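Local coordinates for protein mannan endo-1,4-beta-mannosidase (Mytilus edulis, PDB 2C0H) that hydrolyses the internal beta-1,4-mannosidic linkages of mannans, cutting mannotetraose and longer oligosaccharides but leaving mannobiose and mannotriose intact, at residues D233-H238 / F271-P276; P177-R182 / D243-K248. The protein carries 3 engineered substitutions. All coordinates share one frame; numbering follows the deposited sequence.

Contact 1: D233-H238 / F271-P276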
loop_
_atom_site.group_PDB
_atom_site.type_symbol
_atom_site.label_atom_id
_atom_site.label_comp_id
_atom_site.label_asym_id
_atom_site.label_seq_id
_atom_site.Cartn_x
_atom_site.Cartn_y
_atom_site.Cartn_z
ATOM N N ASP A 233 16.928 5.558 6.400
ATOM C CA ASP A 233 18.292 5.368 6.864
ATOM C C ASP A 233 18.786 6.557 7.707
ATOM O O ASP A 233 19.919 6.546 8.184
ATOM C CB ASP A 233 19.230 5.124 5.674
ATOM C CG ASP A 233 18.980 3.781 4.988
ATOM O OD1 ASP A 233 18.736 2.770 5.689
ATOM O OD2 ASP A 233 19.071 3.721 3.741
ATOM N N ALA A 234 17.950 7.579 7.878
ATOM C CA ALA A 234 18.257 8.702 8.765
ATOM C C ALA A 234 17.879 8.394 10.219
ATOM O O ALA A 234 17.252 7.374 10.505
ATOM C CB ALA A 234 17.545 9.949 8.285
ATOM N N MET A 235 18.287 9.276 11.134
ATOM C CA MET A 235 17.877 9.226 12.546
ATOM C C MET A 235 18.259 7.937 13.299
ATOM O O MET A 235 17.649 7.604 14.322
ATOM C CB MET A 235 16.358 9.465 12.651
ATOM C CG MET A 235 15.846 10.651 11.847
ATOM S SD MET A 235 14.059 10.884 12.001
ATOM C CE MET A 235 13.923 11.529 13.659
ATOM N N GLY A 236 19.269 7.214 12.816
ATOM C CA GLY A 236 19.695 5.970 13.456
ATOM C C GLY A 236 18.866 4.735 13.133
ATOM O O GLY A 236 18.996 3.696 13.801
ATOM N N PHE A 237 18.027 4.826 12.105
ATOM C CA PHE A 237 17.180 3.709 11.688
ATOM C C PHE A 237 17.708 3.111 10.390
ATOM O O PHE A 237 18.751 3.531 9.889
ATOM C CB PHE A 237 15.733 4.178 11.523
ATOM C CG PHE A 237 15.198 4.929 12.712
ATOM C CD1 PHE A 237 15.422 4.469 14.000
ATOM C CD2 PHE A 237 14.451 6.081 12.532
ATOM C CE1 PHE A 237 14.933 5.163 15.100
ATOM C CE2 PHE A 237 13.954 6.777 13.629
ATOM C CZ PHE A 237 14.190 6.311 14.905
ATOM N N HIS A 238 17.010 2.107 9.869
ATOM C CA HIS A 238 17.369 1.507 8.586
ATOM C C HIS A 238 16.139 1.357 7.695
ATOM O O HIS A 238 15.050 1.051 8.177
ATOM C CB HIS A 238 18.019 0.140 8.794
ATOM C CG HIS A 238 19.347 0.201 9.479
ATOM N ND1 HIS A 238 20.438 0.842 8.931
ATOM C CD2 HIS A 238 19.765 -0.307 10.662
ATOM C CE1 HIS A 238 21.470 0.727 9.749
ATOM N NE2 HIS A 238 21.086 0.038 10.809
ATOM N N PHE A 271 2.689 12.151 18.987
ATOM C CA PHE A 271 3.463 11.458 17.953
ATOM C C PHE A 271 4.910 11.254 18.431
ATOM O O PHE A 271 5.499 12.132 19.059
ATOM C CB PHE A 271 3.472 12.247 16.634
ATOM C CG PHE A 271 2.214 12.081 15.791
ATOM C CD1 PHE A 271 1.879 10.852 15.237
ATOM C CD2 PHE A 271 1.385 13.161 15.516
ATOM C CE1 PHE A 271 0.745 10.697 14.445
ATOM C CE2 PHE A 271 0.251 13.003 14.730
ATOM C CZ PHE A 271 -0.073 11.767 14.198
ATOM N N GLY A 272 5.480 10.097 18.116
ATOM C CA GLY A 272 6.903 9.867 18.338
ATOM C C GLY A 272 7.735 10.695 17.381
ATOM O O GLY A 272 7.238 11.126 16.342
ATOM N N ASN A 273 9.012 10.886 17.710
ATOM C CA ASN A 273 9.905 11.710 16.900
ATOM C C ASN A 273 10.100 11.178 15.483
ATOM O O ASN A 273 10.497 11.923 14.604
ATOM C CB ASN A 273 11.274 11.866 17.564
ATOM C CG ASN A 273 12.137 12.939 16.885
ATOM O OD1 ASN A 273 11.698 14.076 16.684
ATOM N ND2 ASN A 273 13.360 12.575 16.527
ATOM N N GLU A 274 9.829 9.895 15.259
ATOM C CA GLU A 274 9.938 9.322 13.917
ATOM C C GLU A 274 8.778 9.671 12.968
ATOM O O GLU A 274 8.879 9.464 11.749
ATOM C CB GLU A 274 10.108 7.793 14.006
ATOM C CG GLU A 274 8.829 6.984 14.181
ATOM C CD GLU A 274 8.249 7.019 15.575
ATOM O OE1 GLU A 274 8.921 7.502 16.513
ATOM O OE2 GLU A 274 7.096 6.550 15.723
ATOM N N SER A 275 7.667 10.192 13.491
ATOM C CA SER A 275 6.475 10.400 12.665
ATOM C C SER A 275 6.641 11.427 11.538
ATOM O O SER A 275 7.212 12.489 11.767
ATOM C CB SER A 275 5.287 10.852 13.519
ATOM O OG SER A 275 4.182 11.183 12.695
ATOM N N PRO A 276 6.118 11.124 10.333
ATOM C CA PRO A 276 6.093 12.117 9.257
ATOM C C PRO A 276 5.285 13.368 9.576
ATOM O O PRO A 276 5.438 14.359 8.883
ATOM C CB PRO A 276 5.488 11.371 8.065
ATOM C CG PRO A 276 4.913 10.127 8.597
ATOM C CD PRO A 276 5.565 9.828 9.891
#

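Contact 2: P177-R182 / D243-K248. With SO4 (sulfate ion), chain B.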
loop_
_atom_site.group_PDB
_atom_site.type_symbol
_atom_site.label_atom_id
_atom_site.label_comp_id
_atom_site.label_asym_id
_atom_site.label_seq_id
_atom_site.Cartn_x
_atom_site.Cartn_y
_atom_site.Cartn_z
ATOM N N PRO A 177 24.056 -3.971 7.284
ATOM C CA PRO A 177 23.310 -3.001 8.087
ATOM C C PRO A 177 21.801 -2.959 7.857
ATOM O O PRO A 177 21.051 -2.830 8.824
ATOM C CB PRO A 177 23.944 -1.660 7.693
ATOM C CG PRO A 177 25.308 -1.998 7.297
ATOM C CD PRO A 177 25.208 -3.336 6.616
ATOM N N CYS A 178 21.351 -3.071 6.609
ATOM C CA CYS A 178 19.914 -2.943 6.328
ATOM C C CYS A 178 19.087 -4.138 6.816
ATOM O O CYS A 178 17.864 -4.022 6.927
ATOM C CB CYS A 178 19.653 -2.670 4.842
ATOM S SG CYS A 178 20.281 -3.921 3.702
ATOM N N PHE A 179 19.734 -5.270 7.110
ATOM C CA PHE A 179 19.039 -6.422 7.710
ATOM C C PHE A 179 19.099 -6.446 9.239
ATOM O O PHE A 179 18.493 -7.317 9.862
ATOM C CB PHE A 179 19.587 -7.754 7.187
ATOM C CG PHE A 179 19.494 -7.926 5.692
ATOM C CD1 PHE A 179 18.466 -7.345 4.953
ATOM C CD2 PHE A 179 20.422 -8.712 5.030
ATOM C CE1 PHE A 179 18.397 -7.521 3.579
ATOM C CE2 PHE A 179 20.348 -8.902 3.658
ATOM C CZ PHE A 179 19.345 -8.303 2.933
ATOM N N ASP A 180 19.823 -5.504 9.837
ATOM C CA ASP A 180 19.977 -5.429 11.288
ATOM C C ASP A 180 18.686 -4.849 11.866
ATOM O O ASP A 180 18.227 -3.809 11.404
ATOM C CB ASP A 180 21.188 -4.539 11.627
ATOM C CG ASP A 180 21.610 -4.622 13.090
ATOM O OD1 ASP A 180 22.710 -5.155 13.373
ATOM O OD2 ASP A 180 20.867 -4.124 13.961
ATOM N N THR A 181 18.090 -5.515 12.852
ATOM C CA THR A 181 16.828 -5.038 13.424
ATOM C C THR A 181 16.950 -4.662 14.906
ATOM O O THR A 181 15.939 -4.599 15.609
ATOM C CB THR A 181 15.685 -6.068 13.231
ATOM O OG1 THR A 181 16.020 -7.299 13.881
ATOM C CG2 THR A 181 15.434 -6.335 11.754
ATOM N N ARG A 182 18.166 -4.383 15.376
ATOM C CA ARG A 182 18.369 -3.992 16.787
ATOM C C ARG A 182 17.635 -2.704 17.112
ATOM O O ARG A 182 17.137 -2.533 18.229
ATOM C CB ARG A 182 19.857 -3.877 17.146
ATOM C CG ARG A 182 20.532 -5.221 17.284
ATOM C CD ARG A 182 21.981 -5.095 17.682
ATOM N NE ARG A 182 22.792 -4.505 16.618
ATOM C CZ ARG A 182 23.255 -3.253 16.600
ATOM N NH1 ARG A 182 23.001 -2.398 17.591
ATOM N NH2 ARG A 182 23.988 -2.845 15.570
ATOM N N ASP A 243 16.174 0.322 -2.674
ATOM C CA ASP A 243 16.606 -0.512 -3.806
ATOM C C ASP A 243 17.732 -1.446 -3.369
ATOM O O ASP A 243 17.705 -2.650 -3.667
ATOM C CB ASP A 243 17.102 0.357 -4.975
ATOM C CG ASP A 243 16.008 1.200 -5.609
ATOM O OD1 ASP A 243 14.829 1.112 -5.200
ATOM O OD2 ASP A 243 16.330 1.972 -6.541
ATOM N N HIS A 244 18.729 -0.891 -2.678
ATOM C CA HIS A 244 19.884 -1.675 -2.205
ATOM C C HIS A 244 19.489 -2.866 -1.332
ATOM O O HIS A 244 19.968 -3.988 -1.547
ATOM C CB HIS A 244 20.890 -0.796 -1.448
ATOM C CG HIS A 244 22.118 -1.533 -1.026
ATOM N ND1 HIS A 244 23.184 -1.745 -1.876
ATOM C CD2 HIS A 244 22.440 -2.135 0.142
ATOM C CE1 HIS A 244 24.114 -2.437 -1.243
ATOM N NE2 HIS A 244 23.688 -2.688 -0.017
ATOM N N CYS A 245 18.618 -2.629 -0.354
ATOM C CA CYS A 245 18.165 -3.685 0.536
ATOM C C CYS A 245 17.345 -4.763 -0.187
ATOM O O CYS A 245 17.574 -5.955 0.019
ATOM C CB CYS A 245 17.333 -3.094 1.675
ATOM S SG CYS A 245 16.817 -4.283 2.920
ATOM N N LEU A 246 16.391 -4.353 -1.018
ATOM C CA LEU A 246 15.523 -5.319 -1.709
ATOM C C LEU A 246 16.297 -6.189 -2.686
ATOM O O LEU A 246 16.033 -7.395 -2.805
ATOM C CB LEU A 246 14.359 -4.641 -2.438
ATOM C CG LEU A 246 13.332 -3.957 -1.541
ATOM C CD1 LEU A 246 12.270 -3.331 -2.397
ATOM C CD2 LEU A 246 12.719 -4.919 -0.533
ATOM N N VAL A 247 17.241 -5.581 -3.393
ATOM C CA VAL A 247 18.025 -6.344 -4.371
ATOM C C VAL A 247 19.001 -7.266 -3.639
ATOM O O VAL A 247 19.211 -8.410 -4.070
ATOM C CB VAL A 247 18.705 -5.418 -5.405
ATOM C CG1 VAL A 247 19.541 -6.224 -6.395
ATOM C CG2 VAL A 247 17.670 -4.630 -6.153
ATOM N N LYS A 248 19.575 -6.818 -2.522
ATOM C CA LYS A 248 20.426 -7.699 -1.700
ATOM C C LYS A 248 19.604 -8.877 -1.158
ATOM O O LYS A 248 20.086 -10.010 -1.109
ATOM C CB LYS A 248 21.081 -6.915 -0.555
ATOM C CG LYS A 248 22.033 -7.725 0.325
ATOM C CD LYS A 248 23.362 -8.002 -0.351
ATOM C CE LYS A 248 24.366 -8.604 0.635
ATOM N NZ LYS A 248 25.737 -8.802 0.058
HETATM S S SO4 B . 18.685 3.262 -2.739
HETATM O O1 SO4 B . 17.236 3.104 -2.872
HETATM O O2 SO4 B . 19.298 1.943 -2.566
HETATM O O3 SO4 B . 19.051 4.073 -1.580
HETATM O O4 SO4 B . 19.224 3.880 -3.955
#

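Contact 1: D233-H238 / F271-P276
Asn273 and Met235 meet at the surface, where the thioether methyl of Met235 comes up against the amide end of Asn273. The separation of Met235 CE from Asn273 ND2, 3.1 Å, is short for a carbon and an amide nitrogen, so the exact placing of the two groups is doubtful. Met235 CE is also 3.6 Å from Asn273 O, a carbonyl that accepts a hydrogen bond from His279. Asn273 reaches across because its CG stands anti to the backbone N (chi1 -169°), whereas the Met235 chain runs outward and bends only at its last torsion. Each residue sits in a tight turn: Asn273 in a type I turn from Gly272 to Ser275, closed by a 3.0 Å bond from Ser275 N to Gly272 O, and Met235 in a type I' turn from Ala234 to Phe237. These turns belong to loops that follow the neighbouring parallel strands 221-225 and 260-263 of the TIM barrel. At Glu274 the contact passes to the aromatic ring of Phe237, whose CE2 lies 4.0 Å from Glu274 CB, while Met235 O sits over the centre of one ring face. Beyond CB the Glu274 chain turns away, its carboxylate plane at 81° to the ring, and OE2 accepts a hydrogen bond from Asn227.

Contact 2: P177-R182 / D243-K248
Cys178 faces Cys245 from a short 3-10 turn, its SG 3.6 Å from Cys245 SG. That separation is van der Waals packing, far beyond the length of a covalent S-S bond. Cys178 SG lies between its own backbone N and carbonyl carbon (chi1 59°), which also sets it above one face of the neighbouring Phe179 ring, offset toward the rim. Phe179 extends the apolar contact along the helix. Phe179 CE1 approaches Cys245 SG at 3.7 Å in an oblique sulfur-aromatic contact, and Phe179 CZ lies 3.8 Å from Lys248 CG. The lysine crosses the ring at about a right angle with its inner methylenes, while its amine end leads away. Replacing Phe179 by an alanine would probably leave Cys245 SG without its aromatic neighbour and open a gap between the loop and the methylenes of Lys248. Where the chain leaves the contact, Asp180 OD2 accepts from Arg182 N at 3.1 Å, an Asx turn, and the guanidinium group adds a salt bridge. The loop, which follows strand 155-162, packs on the first turns of helix 243-250. At the start of that helix a sulfate, probably from the crystallisation liquor, is gripped by two backbone amides, Asp243 N to O1 at 3.0 Å and His244 N to O2 at 2.9 Å, with Lys287 as a further donor, so the helix dipole and the lysine would both be expected to stabilise the anion. A disulfide has been inferred for Cys178 and Cys245, yet none is present here; with their CA atoms 6.1 Å apart, the two thiols are near enough that turning the side chains could plausibly allow one to form, and in this model 177-182 and 243-248 meet through packing, without a covalent link.

In the fold
The two contacts interleave along the chain: 177-182 comes first, then 233-238, then 243-248 and finally 271-276, so the loop of contact 1 runs on into the helix of contact 2. Their centres lie about 16 Å apart, each about 20 Å from the centre of the chain. His238 joins them directly, its CD2 packing 3.4 Å from Pro177 O. Contact 1 is the one nearer the sugar-binding cleft: the side chain of Glu274 is about 7 Å from that of Trp226 and about 9 Å from that of Tyr265, both probable substrate-binding residues. Contact 2 lies away from these sites, where the loop after strand 155-162 meets helix 243-250.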